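Local atomic coordinates of xylanase and alpha-amylase inhibitor protein (Scadoxus multiflorus, PDB entry 3MU7), a protein that inhibits xylanase and alpha-amylase, and is built on the TIM-barrel fold of the glycosyl hydrolase 18 family. Residues A93-K98 / S110-N115; L215-H220 / G227-T232. One frame throughout, in Å; residues are numbered along the deposited sequence.

Overall arrangement
Both contacts lie in the same TIM barrel, near its periphery and on opposite sides of its centre: their own centres are 33 Å apart, and their nearest atoms stay about 21 Å from each other. Contact 1 joins helix 86-101 to the loop leading into strand 120-125, at the end of the barrel where strands begin. Contact 2 lies where strand 213-218 gives way to the loop before helix 231-242, at the end where strands finish and where family 18 enzymes carry their active site. Bound di(hydroxyethyl)ether, probably from the crystallisation liquor rather than a sign of function, lies about 4 Å from the Y95 side chain and about 6 Å from that of H220.

Contact 1 (A93-K98 / S110-N115)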
loop_
_atom_site.group_PDB
_atom_site.type_symbol
_atom_site.label_atom_id
_atom_site.label_comp_id
_atom_site.label_asym_id
_atom_site.label_seq_id
_atom_site.Cartn_x
_atom_site.Cartn_y
_atom_site.Cartn_z
ATOM N N ALA A 93 13.669 -2.020 10.794
ATOM C CA ALA A 93 13.591 -0.561 10.769
ATOM C C ALA A 93 14.872 0.068 10.229
ATOM O O ALA A 93 14.831 0.931 9.357
ATOM C CB ALA A 93 13.268 -0.008 12.144
ATOM N N VAL A 94 16.015 -0.382 10.740
ATOM C CA VAL A 94 17.307 0.159 10.315
ATOM C C VAL A 94 17.582 -0.174 8.849
ATOM O O VAL A 94 18.017 0.684 8.079
ATOM C CB VAL A 94 18.448 -0.331 11.234
ATOM C CG1 VAL A 94 19.825 0.018 10.669
ATOM C CG2 VAL A 94 18.283 0.265 12.629
ATOM N N TYR A 95 17.301 -1.414 8.463
ATOM C CA TYR A 95 17.485 -1.838 7.077
ATOM C C TYR A 95 16.677 -0.965 6.116
ATOM O O TYR A 95 17.204 -0.489 5.108
ATOM C CB TYR A 95 17.089 -3.308 6.938
ATOM C CG TYR A 95 16.988 -3.810 5.516
ATOM C CD1 TYR A 95 18.130 -4.195 4.804
ATOM C CD2 TYR A 95 15.750 -3.910 4.877
ATOM C CE1 TYR A 95 18.035 -4.656 3.489
ATOM C CE2 TYR A 95 15.656 -4.376 3.576
ATOM C CZ TYR A 95 16.794 -4.741 2.894
ATOM O OH TYR A 95 16.671 -5.197 1.605
ATOM N N LEU A 96 15.398 -0.757 6.430
ATOM C CA LEU A 96 14.537 0.063 5.587
ATOM C C LEU A 96 15.016 1.501 5.527
ATOM O O LEU A 96 15.052 2.111 4.460
ATOM C CB LEU A 96 13.097 0.020 6.082
ATOM C CG LEU A 96 12.390 -1.327 5.955
ATOM C CD1 LEU A 96 11.057 -1.266 6.699
ATOM C CD2 LEU A 96 12.193 -1.747 4.490
ATOM N N HIS A 97 15.392 2.034 6.675
ATOM C CA HIS A 97 15.844 3.416 6.754
ATOM C C HIS A 97 17.108 3.674 5.964
ATOM O O HIS A 97 17.143 4.596 5.165
ATOM C CB HIS A 97 16.037 3.796 8.221
ATOM C CG HIS A 97 16.169 5.264 8.444
ATOM N ND1 HIS A 97 17.126 5.770 9.272
ATOM C CD2 HIS A 97 15.433 6.307 8.020
ATOM C CE1 HIS A 97 16.997 7.073 9.317
ATOM N NE2 HIS A 97 16.012 7.434 8.538
ATOM N N LYS A 98 18.100 2.845 6.196
ATOM C CA LYS A 98 19.395 3.031 5.547
ATOM C C LYS A 98 19.335 2.793 4.045
ATOM O O LYS A 98 19.994 3.489 3.275
ATOM C CB LYS A 98 20.444 2.105 6.162
ATOM C CG LYS A 98 20.884 2.503 7.561
ATOM C CD LYS A 98 22.050 1.643 8.019
ATOM C CE LYS A 98 22.631 2.135 9.335
ATOM N NZ LYS A 98 23.854 1.375 9.720
ATOM N N SER A 110 23.232 -2.361 0.928
ATOM C CA SER A 110 22.850 -3.148 -0.250
ATOM C C SER A 110 22.137 -2.295 -1.343
ATOM O O SER A 110 22.234 -2.619 -2.528
ATOM C CB SER A 110 22.013 -4.367 0.146
ATOM O OG SER A 110 20.805 -3.968 0.766
ATOM N N ARG A 111 21.454 -1.193 -0.926
ATOM C CA ARG A 111 20.741 -0.332 -1.873
ATOM C C ARG A 111 19.997 -1.132 -2.985
ATOM O O ARG A 111 20.319 -1.024 -4.165
ATOM C CB ARG A 111 21.675 0.683 -2.549
ATOM C CG ARG A 111 22.611 1.446 -1.620
ATOM C CD ARG A 111 21.861 2.343 -0.635
ATOM N NE ARG A 111 20.970 3.323 -1.279
ATOM C CZ ARG A 111 20.406 4.334 -0.621
ATOM N NH1 ARG A 111 20.623 4.495 0.674
ATOM N NH2 ARG A 111 19.615 5.183 -1.284
ATOM N N PRO A 112 19.006 -1.902 -2.581
ATOM C CA PRO A 112 18.276 -2.668 -3.603
ATOM C C PRO A 112 17.803 -1.873 -4.783
ATOM O O PRO A 112 17.857 -2.362 -5.911
ATOM C CB PRO A 112 17.274 -3.456 -2.772
ATOM C CG PRO A 112 18.093 -3.793 -1.562
ATOM C CD PRO A 112 19.168 -2.771 -1.402
ATOM N N PHE A 113 17.313 -0.655 -4.543
ATOM C CA PHE A 113 16.840 0.213 -5.627
ATOM C C PHE A 113 17.856 1.314 -5.927
ATOM O O PHE A 113 17.495 2.416 -6.362
ATOM C CB PHE A 113 15.488 0.833 -5.260
ATOM C CG PHE A 113 14.369 -0.126 -5.014
ATOM C CD1 PHE A 113 14.427 -1.447 -5.480
ATOM C CD2 PHE A 113 13.254 0.286 -4.290
ATOM C CE1 PHE A 113 13.362 -2.328 -5.226
ATOM C CE2 PHE A 113 12.203 -0.591 -4.025
ATOM C CZ PHE A 113 12.252 -1.903 -4.500
ATOM N N GLY A 114 19.133 1.019 -5.686
ATOM C CA GLY A 114 20.171 2.001 -5.961
ATOM C C GLY A 114 20.048 3.251 -5.113
ATOM O O GLY A 114 19.667 3.200 -3.957
ATOM N N ASN A 115 20.376 4.390 -5.712
ATOM C CA ASN A 115 20.387 5.664 -4.998
ATOM C C ASN A 115 19.039 6.379 -4.910
ATOM O O ASN A 115 18.959 7.504 -4.430
ATOM C CB ASN A 115 21.465 6.587 -5.576
ATOM C CG ASN A 115 22.861 6.035 -5.375
ATOM O OD1 ASN A 115 23.079 5.150 -4.544
ATOM N ND2 ASN A 115 23.816 6.555 -6.132
HETATM O O HOH W 1 19.120 -6.065 0.670
#
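Y95 reaches from helix 86-101 to S110 and P112 with the outer part of its phenol ring. CG sits anti to the backbone N (chi1 169°), which swings the ring over to the loop; CE1 comes within 3.9 Å of S110 OG, and the hydroxyl oxygen OH touches the CG corner of the P112 pyrrolidine at 3.7 Å. A water in the plane of the phenol completes this half of the contact, 2.8 Å from Y95 OH and 2.7 Å from S110 OG, linking the two hydroxyls.

K98 takes part through its backbone, while its long, extended side chain turns off elsewhere. Its carbonyl O lies 2.9 Å from R111 NH1, but the angle is too poor for a hydrogen bond. The arginine is bent at chi2 and chi3 and curls back on its own turn: NE donates to G114 O over 3.0 Å, from above the carbonyl plane, and NH2 adds a weak second bond to the same oxygen. These bonds brace the type I turn from R111 to G114 and help to fix the guanidinium. NH1 also donates to L102 O and forms a salt bridge with E109. With an alanine in place of R111, E109 would probably be left without its charged mate and G114 O without its side-chain donors, the turn then being less firmly held.

This surface contact closes the link from helix 86-101 to strand 120-125. On the barrel side, Y95 also packs on L35 of strand 29-37, and P112 on L46 of the short strand 45-46.

Contact 2 (L215-H220 / G227-T232); sequences LGFPAH and GYMPPT
P218, A219 and H220 run alongside the ring of Y228, just where strand 213-218 leaves the TIM barrel for the loop to helix 231-242, the first connection of a beta-alpha-beta unit. With CG anti to the backbone N (chi1 177°), the tyrosine extends along the departing chain, and main-chain atoms do most of the touching. P218 O approaches the ring at its edge, close to the ring plane, 3.5 Å from CD1. H220 comes in obliquely instead, its carbonyl carbon also lying 3.5 Å from CD1. The pyrrolidine of P218 packs on the G227-Y228 backbone, with CD 3.8 Å from G227 O and CG against the N and CA of Y228. G227 has a positive phi of 102°, at which a CB would collide with the carbonyl oxygen of the residue before.

On the helix-facing side of the strand, F217 and M229 form a Met-aromatic pair, their side chains running next to each other in a common direction. The methionine chain is extended, which carries SD out to the phenyl group, 4.9 Å from its centroid and 50° off the ring normal, so the sulfur approaches the ring obliquely. Both side chains also pack on L197 of helix 195-207 and V234 of helix 231-242, which places the pair between strand and helices.

No direct hydrogen bond joins the two segments, and the polar bridging runs through water. One molecule donates to P218 O and accepts from M229 N; another donates to A219 O over 2.9 Å and sits 2.6 Å from Y228 OH.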
loop_
_atom_site.group_PDB
_atom_site.type_symbol
_atom_site.label_atom_id
_atom_site.label_comp_id
_atom_site.label_asym_id
_atom_site.label_seq_id
_atom_site.Cartn_x
_atom_site.Cartn_y
_atom_site.Cartn_z
ATOM N N LEU A 215 -10.373 3.595 0.135
ATOM C CA LEU A 215 -11.071 2.333 -0.114
ATOM C C LEU A 215 -10.326 1.528 -1.161
ATOM O O LEU A 215 -10.153 1.988 -2.289
ATOM C CB LEU A 215 -12.515 2.559 -0.564
ATOM C CG LEU A 215 -13.442 3.280 0.412
ATOM C CD1 LEU A 215 -13.555 4.755 0.053
ATOM C CD2 LEU A 215 -14.806 2.621 0.395
ATOM N N GLY A 216 -9.870 0.344 -0.776
ATOM C CA GLY A 216 -9.173 -0.564 -1.684
ATOM C C GLY A 216 -10.129 -1.478 -2.415
ATOM O O GLY A 216 -10.946 -2.169 -1.790
ATOM N N PHE A 217 -10.001 -1.493 -3.739
ATOM C CA PHE A 217 -10.834 -2.319 -4.609
ATOM C C PHE A 217 -9.991 -3.105 -5.607
ATOM O O PHE A 217 -8.924 -2.643 -6.009
ATOM C CB PHE A 217 -11.803 -1.453 -5.411
ATOM C CG PHE A 217 -12.887 -0.837 -4.593
ATOM C CD1 PHE A 217 -12.874 0.515 -4.311
ATOM C CD2 PHE A 217 -13.937 -1.610 -4.106
ATOM C CE1 PHE A 217 -13.893 1.097 -3.539
ATOM C CE2 PHE A 217 -14.957 -1.036 -3.335
ATOM C CZ PHE A 217 -14.930 0.317 -3.058
ATOM N N PRO A 218 -10.483 -4.276 -6.055
ATOM C CA PRO A 218 -9.814 -4.977 -7.155
ATOM C C PRO A 218 -10.040 -4.254 -8.475
ATOM O O PRO A 218 -11.127 -3.733 -8.723
ATOM C CB PRO A 218 -10.507 -6.347 -7.192
ATOM C CG PRO A 218 -11.341 -6.431 -5.955
ATOM C CD PRO A 218 -11.641 -5.029 -5.540
ATOM N N ALA A 219 -9.025 -4.239 -9.333
ATOM C CA ALA A 219 -9.111 -3.528 -10.606
ATOM C C ALA A 219 -9.799 -4.336 -11.710
ATOM O O ALA A 219 -10.126 -3.786 -12.763
ATOM C CB ALA A 219 -7.728 -3.063 -11.053
ATOM N N HIS A 220 -10.029 -5.623 -11.462
ATOM C CA HIS A 220 -10.583 -6.544 -12.458
ATOM C C HIS A 220 -11.147 -7.725 -11.682
ATOM O O HIS A 220 -10.631 -8.044 -10.613
ATOM C CB HIS A 220 -9.452 -7.018 -13.382
ATOM C CG HIS A 220 -9.906 -7.828 -14.558
ATOM N ND1 HIS A 220 -10.226 -9.166 -14.466
ATOM C CD2 HIS A 220 -10.049 -7.496 -15.862
ATOM C CE1 HIS A 220 -10.566 -9.617 -15.661
ATOM N NE2 HIS A 220 -10.467 -8.623 -16.525
ATOM N N GLY A 227 -15.136 -9.616 -4.274
ATOM C CA GLY A 227 -15.216 -8.211 -3.913
ATOM C C GLY A 227 -15.123 -7.226 -5.059
ATOM O O GLY A 227 -15.206 -6.023 -4.842
ATOM N N TYR A 228 -14.969 -7.695 -6.301
ATOM C CA TYR A 228 -14.919 -6.767 -7.427
ATOM C C TYR A 228 -16.216 -5.983 -7.529
ATOM O O TYR A 228 -17.257 -6.529 -7.476
ATOM C CB TYR A 228 -14.665 -7.501 -8.766
ATOM C CG TYR A 228 -14.686 -6.576 -9.941
ATOM C CD1 TYR A 228 -13.616 -5.720 -10.190
ATOM C CD2 TYR A 228 -15.798 -6.498 -10.777
ATOM C CE1 TYR A 228 -13.631 -4.845 -11.242
ATOM C CE2 TYR A 228 -15.806 -5.623 -11.840
ATOM C CZ TYR A 228 -14.736 -4.800 -12.056
ATOM O OH TYR A 228 -14.724 -3.895 -13.063
ATOM N N MET A 229 -16.051 -4.701 -7.674
ATOM C CA MET A 229 -17.124 -3.770 -7.833
ATOM C C MET A 229 -16.838 -2.884 -9.022
ATOM O O MET A 229 -15.866 -2.228 -9.095
ATOM C CB MET A 229 -17.223 -2.919 -6.553
ATOM C CG MET A 229 -18.451 -2.008 -6.520
ATOM S SD MET A 229 -18.599 -1.228 -4.876
ATOM C CE MET A 229 -20.292 -0.526 -4.966
ATOM N N PRO A 230 -17.730 -2.925 -10.004
ATOM C CA PRO A 230 -17.521 -2.173 -11.225
ATOM C C PRO A 230 -17.324 -0.661 -10.995
ATOM O O PRO A 230 -17.918 -0.131 -10.107
ATOM C CB PRO A 230 -18.872 -2.423 -11.986
ATOM C CG PRO A 230 -19.253 -3.567 -11.598
ATOM C CD PRO A 230 -18.876 -3.817 -10.170
ATOM N N PRO A 231 -16.532 -0.002 -11.794
ATOM C CA PRO A 231 -16.184 1.352 -11.498
ATOM C C PRO A 231 -17.408 2.299 -11.519
ATOM O O PRO A 231 -17.503 3.253 -10.738
ATOM C CB PRO A 231 -15.183 1.719 -12.546
ATOM C CG PRO A 231 -15.359 0.731 -13.575
ATOM C CD PRO A 231 -15.784 -0.496 -12.989
ATOM N N THR A 232 -18.401 2.009 -12.383
ATOM C CA THR A 232 -19.609 2.865 -12.354
ATOM C C THR A 232 -20.365 2.683 -11.042
ATOM O O THR A 232 -20.988 3.653 -10.593
ATOM C CB THR A 232 -20.570 2.519 -13.509
ATOM O OG1 THR A 232 -19.907 2.772 -14.761
ATOM C CG2 THR A 232 -21.639 3.477 -13.367
HETATM O O HOH W 2 -13.639 -3.151 -7.723
HETATM O O HOH W 3 -12.557 -3.808 -14.425
#